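PDB 5LHF: N-(5'-phosphoribosyl)anthranilate isomerase from Thermococcus kodakarensis, which catalyses the isomerisation of N-(5-phospho-beta-D-ribosyl)anthranilate to 1-(2-carboxyphenylamino)-1-deoxy-D-ribulose 5-phosphate, the third of five steps from chorismate to tryptophan. Local coordinates for residues K7-K12 / Y56-M61; V29-N32 / K38-L41; A180-S185 / E200-V205. One frame throughout, in Å; residues are numbered along the deposited sequence.

Interaction 1: K7-K12 / Y56-M61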
loop_
_atom_site.group_PDB
_atom_site.type_symbol
_atom_site.label_atom_id
_atom_site.label_comp_id
_atom_site.label_asym_id
_atom_site.label_seq_id
_atom_site.Cartn_x
_atom_site.Cartn_y
_atom_site.Cartn_z
ATOM N N LYS A 7 4.752 5.465 -2.550
ATOM C CA LYS A 7 4.755 4.140 -3.153
ATOM C C LYS A 7 3.803 4.162 -4.337
ATOM O O LYS A 7 2.674 4.644 -4.210
ATOM C CB LYS A 7 4.345 3.074 -2.139
ATOM C CG LYS A 7 4.175 1.677 -2.743
ATOM C CD LYS A 7 4.024 0.603 -1.643
ATOM C CE LYS A 7 3.499 -0.713 -2.211
ATOM N NZ LYS A 7 1.995 -0.727 -2.334
ATOM N N ILE A 8 4.273 3.708 -5.500
ATOM C CA ILE A 8 3.415 3.546 -6.672
ATOM C C ILE A 8 3.242 2.052 -6.888
ATOM O O ILE A 8 4.200 1.343 -7.234
ATOM C CB ILE A 8 3.983 4.224 -7.928
ATOM C CG1 ILE A 8 4.077 5.747 -7.728
ATOM C CG2 ILE A 8 3.118 3.888 -9.138
ATOM C CD1 ILE A 8 4.839 6.481 -8.834
ATOM N N CYS A 9 2.026 1.577 -6.698
ATOM C CA CYS A 9 1.764 0.146 -6.612
ATOM C C CYS A 9 1.269 -0.384 -7.953
ATOM O O CYS A 9 0.763 0.362 -8.795
ATOM C CB CYS A 9 0.731 -0.146 -5.522
ATOM S SG CYS A 9 0.531 -1.920 -5.173
ATOM N N GLY A 10 1.451 -1.690 -8.150
ATOM C CA GLY A 10 0.831 -2.376 -9.268
ATOM C C GLY A 10 1.589 -2.351 -10.584
ATOM O O GLY A 10 0.969 -2.239 -11.647
ATOM N N VAL A 11 2.906 -2.447 -10.559
ATOM C CA VAL A 11 3.636 -2.508 -11.822
ATOM C C VAL A 11 3.510 -3.910 -12.392
ATOM O O VAL A 11 3.589 -4.911 -11.662
ATOM C CB VAL A 11 5.109 -2.087 -11.649
ATOM C CG1 VAL A 11 5.198 -0.598 -11.319
ATOM C CG2 VAL A 11 5.790 -2.928 -10.560
ATOM N N LYS A 12 3.282 -3.983 -13.710
ATOM C CA LYS A 12 3.120 -5.249 -14.413
ATOM C C LYS A 12 4.255 -5.552 -15.377
ATOM O O LYS A 12 4.411 -6.710 -15.777
ATOM C CB LYS A 12 1.800 -5.265 -15.198
ATOM C CG LYS A 12 0.573 -5.015 -14.341
ATOM C CD LYS A 12 -0.500 -6.041 -14.620
ATOM C CE LYS A 12 -1.262 -5.710 -15.864
ATOM N NZ LYS A 12 -2.403 -6.634 -16.082
ATOM N N TYR A 56 7.255 -4.324 -3.088
ATOM C CA TYR A 56 6.409 -5.184 -2.271
ATOM C C TYR A 56 5.734 -6.255 -3.113
ATOM O O TYR A 56 5.195 -5.965 -4.182
ATOM C CB TYR A 56 5.352 -4.337 -1.553
ATOM C CG TYR A 56 5.950 -3.518 -0.436
ATOM C CD1 TYR A 56 6.589 -2.308 -0.696
ATOM C CD2 TYR A 56 5.887 -3.965 0.871
ATOM C CE1 TYR A 56 7.159 -1.571 0.330
ATOM C CE2 TYR A 56 6.435 -3.255 1.891
ATOM C CZ TYR A 56 7.067 -2.052 1.630
ATOM O OH TYR A 56 7.618 -1.367 2.698
ATOM N N LEU A 57 5.756 -7.494 -2.616
ATOM C CA LEU A 57 4.877 -8.545 -3.126
ATOM C C LEU A 57 3.518 -8.324 -2.487
ATOM O O LEU A 57 3.362 -8.535 -1.280
ATOM C CB LEU A 57 5.429 -9.927 -2.783
ATOM C CG LEU A 57 4.759 -11.137 -3.454
ATOM C CD1 LEU A 57 4.984 -11.119 -4.975
ATOM C CD2 LEU A 57 5.275 -12.446 -2.842
ATOM N N VAL A 58 2.544 -7.870 -3.276
ATOM C CA VAL A 58 1.255 -7.415 -2.758
ATOM C C VAL A 58 0.213 -8.501 -2.994
ATOM O O VAL A 58 0.051 -8.968 -4.131
ATOM C CB VAL A 58 0.818 -6.113 -3.447
ATOM C CG1 VAL A 58 -0.507 -5.648 -2.883
ATOM C CG2 VAL A 58 1.916 -5.020 -3.348
ATOM N N SER A 59 -0.526 -8.872 -1.949
ATOM C CA SER A 59 -1.517 -9.925 -2.147
ATOM C C SER A 59 -2.571 -9.926 -1.052
ATOM O O SER A 59 -2.341 -9.491 0.082
ATOM C CB SER A 59 -0.859 -11.304 -2.218
ATOM O OG SER A 59 -1.827 -12.297 -2.568
ATOM N N THR A 60 -3.724 -10.487 -1.406
ATOM C CA THR A 60 -4.793 -10.763 -0.461
ATOM C C THR A 60 -4.768 -12.198 0.038
ATOM O O THR A 60 -5.699 -12.610 0.740
ATOM C CB THR A 60 -6.143 -10.475 -1.108
ATOM O OG1 THR A 60 -6.260 -11.278 -2.288
ATOM C CG2 THR A 60 -6.241 -8.999 -1.486
ATOM N N MET A 61 -3.738 -12.969 -0.320
ATOM C CA MET A 61 -3.563 -14.306 0.229
ATOM C C MET A 61 -3.807 -14.306 1.730
ATOM O O MET A 61 -3.405 -13.381 2.439
ATOM C CB MET A 61 -2.159 -14.827 -0.075
ATOM C CG MET A 61 -2.036 -15.393 -1.464
ATOM S SD MET A 61 -0.359 -15.892 -1.836
ATOM C CE MET A 61 0.570 -14.359 -1.757
#

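Interaction 2: V29-N32 / K38-L41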
loop_
_atom_site.group_PDB
_atom_site.type_symbol
_atom_site.label_atom_id
_atom_site.label_comp_id
_atom_site.label_asym_id
_atom_site.label_seq_id
_atom_site.Cartn_x
_atom_site.Cartn_y
_atom_site.Cartn_z
ATOM N N VAL A 29 4.178 -5.287 -6.674
ATOM C CA VAL A 29 3.686 -6.157 -7.734
ATOM C C VAL A 29 2.637 -7.092 -7.140
ATOM O O VAL A 29 2.856 -7.687 -6.079
ATOM C CB VAL A 29 4.836 -6.931 -8.420
ATOM C CG1 VAL A 29 5.624 -7.788 -7.408
ATOM C CG2 VAL A 29 4.267 -7.816 -9.505
ATOM N N VAL A 30 1.486 -7.204 -7.810
ATOM C CA VAL A 30 0.320 -7.883 -7.246
ATOM C C VAL A 30 0.273 -9.323 -7.750
ATOM O O VAL A 30 0.403 -9.577 -8.952
ATOM C CB VAL A 30 -0.980 -7.137 -7.598
ATOM C CG1 VAL A 30 -2.206 -7.908 -7.065
ATOM C CG2 VAL A 30 -0.934 -5.695 -7.055
ATOM N N VAL A 31 0.092 -10.266 -6.827
ATOM C CA VAL A 31 -0.036 -11.681 -7.163
ATOM C C VAL A 31 -1.213 -12.267 -6.397
ATOM O O VAL A 31 -1.607 -11.767 -5.341
ATOM C CB VAL A 31 1.249 -12.493 -6.848
ATOM C CG1 VAL A 31 2.441 -12.007 -7.677
ATOM C CG2 VAL A 31 1.564 -12.479 -5.339
ATOM N N ASN A 32 -1.756 -13.360 -6.937
ATOM C CA ASN A 32 -2.764 -14.170 -6.253
ATOM C C ASN A 32 -3.802 -13.296 -5.542
ATOM O O ASN A 32 -4.027 -13.403 -4.337
ATOM C CB ASN A 32 -2.099 -15.148 -5.268
ATOM C CG ASN A 32 -1.179 -16.166 -5.965
ATOM O OD1 ASN A 32 -1.400 -16.530 -7.116
ATOM N ND2 ASN A 32 -0.159 -16.640 -5.253
ATOM N N LYS A 38 -2.796 -8.039 -11.333
ATOM C CA LYS A 38 -2.246 -9.347 -11.011
ATOM C C LYS A 38 -1.343 -9.832 -12.148
ATOM O O LYS A 38 -1.658 -9.640 -13.329
ATOM C CB LYS A 38 -3.387 -10.336 -10.760
ATOM C CG LYS A 38 -2.950 -11.737 -10.370
ATOM C CD LYS A 38 -4.171 -12.648 -10.237
ATOM C CE LYS A 38 -4.158 -13.734 -11.293
ATOM N NZ LYS A 38 -3.606 -15.016 -10.786
ATOM N N VAL A 39 -0.202 -10.393 -11.784
ATOM C CA VAL A 39 0.710 -11.063 -12.708
ATOM C C VAL A 39 1.026 -12.440 -12.146
ATOM O O VAL A 39 0.917 -12.659 -10.913
ATOM C CB VAL A 39 2.005 -10.245 -12.948
ATOM C CG1 VAL A 39 1.712 -8.861 -13.539
ATOM C CG2 VAL A 39 2.864 -10.162 -11.664
ATOM N N PRO A 40 1.418 -13.392 -12.997
ATOM C CA PRO A 40 1.899 -14.682 -12.474
ATOM C C PRO A 40 3.158 -14.541 -11.612
ATOM O O PRO A 40 3.937 -13.599 -11.774
ATOM C CB PRO A 40 2.174 -15.504 -13.740
ATOM C CG PRO A 40 1.538 -14.734 -14.863
ATOM C CD PRO A 40 1.471 -13.315 -14.457
ATOM N N LEU A 41 3.342 -15.512 -10.711
ATOM C CA LEU A 41 4.508 -15.493 -9.805
ATOM C C LEU A 41 5.820 -15.372 -10.563
ATOM O O LEU A 41 6.725 -14.668 -10.118
ATOM C CB LEU A 41 4.525 -16.748 -8.926
ATOM C CG LEU A 41 3.549 -16.846 -7.758
ATOM C CD1 LEU A 41 3.839 -18.088 -6.916
ATOM C CD2 LEU A 41 3.582 -15.611 -6.895
HETATM O O HOH W 1 -0.535 -14.410 -9.306
#

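Interaction 3: A180-S185 / E200-V205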
loop_
_atom_site.group_PDB
_atom_site.type_symbol
_atom_site.label_atom_id
_atom_site.label_comp_id
_atom_site.label_asym_id
_atom_site.label_seq_id
_atom_site.Cartn_x
_atom_site.Cartn_y
_atom_site.Cartn_z
ATOM N N ALA A 180 2.460 9.849 6.929
ATOM C CA ALA A 180 3.886 9.753 6.645
ATOM C C ALA A 180 4.160 9.295 5.221
ATOM O O ALA A 180 5.255 9.535 4.701
ATOM C CB ALA A 180 4.569 8.804 7.628
ATOM N N GLY A 181 3.191 8.648 4.580
ATOM C CA GLY A 181 3.382 8.167 3.230
ATOM C C GLY A 181 2.069 8.139 2.481
ATOM O O GLY A 181 0.991 8.259 3.062
ATOM N N VAL A 182 2.178 8.011 1.163
ATOM C CA VAL A 182 1.012 7.843 0.311
ATOM C C VAL A 182 1.304 6.711 -0.657
ATOM O O VAL A 182 2.459 6.479 -1.029
ATOM C CB VAL A 182 0.641 9.125 -0.470
ATOM C CG1 VAL A 182 0.092 10.207 0.476
ATOM C CG2 VAL A 182 1.840 9.649 -1.258
ATOM N N ASP A 183 0.238 6.019 -1.063
ATOM C CA ASP A 183 0.272 4.907 -2.006
ATOM C C ASP A 183 -0.750 5.170 -3.103
ATOM O O ASP A 183 -1.895 5.528 -2.806
ATOM C CB ASP A 183 -0.036 3.581 -1.293
ATOM C CG ASP A 183 -0.003 2.394 -2.220
ATOM O OD1 ASP A 183 1.078 1.811 -2.380
ATOM O OD2 ASP A 183 -1.064 2.013 -2.762
ATOM N N VAL A 184 -0.346 4.998 -4.365
ATOM C CA VAL A 184 -1.201 5.309 -5.509
ATOM C C VAL A 184 -1.002 4.239 -6.571
ATOM O O VAL A 184 0.110 3.740 -6.751
ATOM C CB VAL A 184 -0.897 6.717 -6.084
ATOM C CG1 VAL A 184 0.533 6.809 -6.595
ATOM C CG2 VAL A 184 -1.883 7.098 -7.193
ATOM N N SER A 185 -2.078 3.893 -7.276
ATOM C CA SER A 185 -1.978 2.935 -8.371
ATOM C C SER A 185 -2.706 3.455 -9.601
ATOM O O SER A 185 -2.078 4.054 -10.483
ATOM C CB SER A 185 -2.540 1.572 -7.944
ATOM O OG SER A 185 -2.355 0.601 -8.969
ATOM N N GLU A 200 4.286 12.683 -12.654
ATOM C CA GLU A 200 4.890 13.974 -12.330
ATOM C C GLU A 200 3.869 14.926 -11.722
ATOM O O GLU A 200 4.205 15.725 -10.840
ATOM C CB GLU A 200 5.550 14.569 -13.568
ATOM C CG GLU A 200 6.771 13.766 -13.958
ATOM C CD GLU A 200 7.645 14.447 -14.996
ATOM O OE1 GLU A 200 7.124 15.267 -15.783
ATOM O OE2 GLU A 200 8.854 14.141 -15.026
ATOM N N ALA A 201 2.615 14.858 -12.179
ATOM C CA ALA A 201 1.586 15.711 -11.587
ATOM C C ALA A 201 1.323 15.314 -10.145
ATOM O O ALA A 201 1.108 16.181 -9.288
ATOM C CB ALA A 201 0.294 15.635 -12.400
ATOM N N PHE A 202 1.309 14.002 -9.869
ATOM C CA PHE A 202 1.141 13.502 -8.507
ATOM C C PHE A 202 2.302 13.933 -7.616
ATOM O O PHE A 202 2.102 14.457 -6.511
ATOM C CB PHE A 202 1.024 11.970 -8.555
ATOM C CG PHE A 202 0.637 11.341 -7.248
ATOM C CD1 PHE A 202 1.610 10.916 -6.351
ATOM C CD2 PHE A 202 -0.700 11.145 -6.931
ATOM C CE1 PHE A 202 1.255 10.317 -5.170
ATOM C CE2 PHE A 202 -1.063 10.545 -5.732
ATOM C CZ PHE A 202 -0.087 10.140 -4.856
ATOM N N MET A 203 3.532 13.732 -8.092
ATOM C CA MET A 203 4.698 14.042 -7.271
ATOM C C MET A 203 4.782 15.533 -6.972
ATOM O O MET A 203 5.203 15.929 -5.878
ATOM C CB MET A 203 5.966 13.561 -7.975
ATOM C CG MET A 203 6.037 12.058 -8.167
ATOM S SD MET A 203 5.915 11.118 -6.636
ATOM C CE MET A 203 7.394 11.624 -5.760
ATOM N N ALA A 204 4.394 16.371 -7.936
ATOM C CA ALA A 204 4.404 17.812 -7.720
ATOM C C ALA A 204 3.581 18.188 -6.497
ATOM O O ALA A 204 4.004 19.017 -5.684
ATOM C CB ALA A 204 3.872 18.519 -8.961
ATOM N N VAL A 205 2.407 17.572 -6.340
ATOM C CA VAL A 205 1.564 17.874 -5.184
ATOM C C VAL A 205 2.222 17.393 -3.900
ATOM O O VAL A 205 2.191 18.080 -2.867
ATOM C CB VAL A 205 0.168 17.249 -5.353
ATOM C CG1 VAL A 205 -0.667 17.539 -4.121
ATOM C CG2 VAL A 205 -0.526 17.795 -6.593
#

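Interaction 1: K7-K12 / Y56-M61
Lys7 reaches Tyr56 because its CG stands anti to the backbone N (chi1 174°) and the next two torsions are also extended, while a bend at the last one (chi4 -84°) turns NZ aside and leaves CD and CE beside the ring. On the other strand, Tyr56 has its CG anti to the carbonyl carbon, and its CB-CD1 flank takes up the lysine chain. Lys7 CE lies 3.8 Å from Tyr56 CD1, and Lys7 CD is 4.0 Å from that same CD1. The chain meets the ring obliquely, an aliphatic contact with an aromatic side chain. A second, smaller meeting lies further along both strands: Cys9 SG comes to 3.9 Å from Val58 CG2, the methyl that also has Lys7 NZ 4.4 Å away.

The axes of strands 7-9 and 56-59 come within 10.0 Å of each other, their directions 50° apart, with strand 26-30 between them in the sheet. They therefore meet through side chains that cross the interior of the closed barrel, and their backbones form no direct pairing. Beyond the contact, Ser59 OG accepts from Met61 N at 3.0 Å in an ST turn, which bends the chain as it leaves the strand; the same hydroxyl is hydrogen-bonded to Val31 O.

The worked example here is a buried lysine used in two ways. Its ammonium group makes a salt bridge to Asp183 and a hydrogen bond to Gln80, with Val58 CG2 beside it only at longer range. The buried cation would thus be largely compensated by polar partners on other strands, while the methylenes CD and CE are left to pack on Tyr56.

Interaction 2: V29-N32 / K38-L41
Val30 and Val39 join the two backbones, Val39 N donating to Val30 O at 3.0 Å with an angle of 159° at the hydrogen, while the end-to-end directions of the segments stand 86° apart. The same carbonyl oxygen also receives the CA-H of Lys38, at 3.4 Å from CA to Val30 O.

Valines make up the inner part of the contact. Val29 CG2 and Val39 CG2 meet methyl to methyl at 3.5 Å, closer than usual for carbons, with the two side chains crossing at about a right angle. Val31 CG1, anti to its own carbonyl carbon (chi1 -63°), touches Val39 O, 3.6 Å away, on one side and Leu41 CD2 on another. Leu41 CD2 lies against CB and both methyls of Val31 and is 4.2 Å from Asn32 ND2.

A water bridges the two segments at their exposed side. It accepts from Asn32 N at 2.9 Å and donates to Val39 O at 2.8 Å, so it spans two backbone groups that do not meet directly; a weak bond from Lys38 NZ adds a third partner. The aliphatic part of Lys38 runs past Asn32 N on the way.

Pro40 is the N-cap of helix 41-50, whose first residue is Leu41. The arrangement is thus a beta-alpha loop of a TIM barrel, folded back over the carboxyl end of strand 26-30, the end at which enzymes of this fold carry their active sites.

Interaction 3: A180-S185 / E200-V205
Phe202 meets Val184 and Val182 where the last helix of this TIM barrel, 196-207, lies against the outer side of strand 181-184, the last strand of the barrel. Alternation along the strand decides which side chains take part: Val182 and Val184 point to the helix, whereas Asp183 between them points away and pairs with Lys7 inside the barrel.

The aromatic contact comes first. Phe202 has CG anti to its backbone N (chi1 -171°), which carries the ring out from the helix to the strand. Val184 approaches from the opposite direction and sets CG1 over one ring face, 4.0 Å from the centroid and 19° off the normal, a CH-pi contact. On the same face Val184 CB lies nearest Phe202 CZ, at 3.7 Å, and Val184 CG2 nearest CE2.

The other contact is purely apolar and comes at the ring edge. Val182 runs alongside the ring, pointing the other way, and its CG2 lies near the ring plane. With an alanine in place of Phe202, a gap would probably open between helix and strand, leaving both valines without their aromatic partner. The side chain of Phe202 also touches Val188, in a loop, and Val170 of helix 170-177. The edge contact itself is between Val182 CG2 and Phe202 CE1, 4.0 Å apart.

Overall arrangement
All three interactions belong to one eight-stranded parallel barrel. Interaction 1 spans its interior between strands 5-9 and 55-59. Strand 26-30, between them, supplies half of interaction 2 and pairs with strand 55-59 through probable backbone hydrogen bonds of Val29 with Tyr56 and Val58; the two centres are about 8 Å apart. Along the chain, interaction 2 is nested within interaction 1, and interaction 3 follows both. Its centre lies about 16 Å from that of interaction 1, to which the Lys7-Asp183 salt bridge ties it where first and last strands close the barrel; interactions 2 and 3 do not touch. Together they sample the barrel interior, a beta-alpha loop over its carboxyl end and the packing of the outer helix.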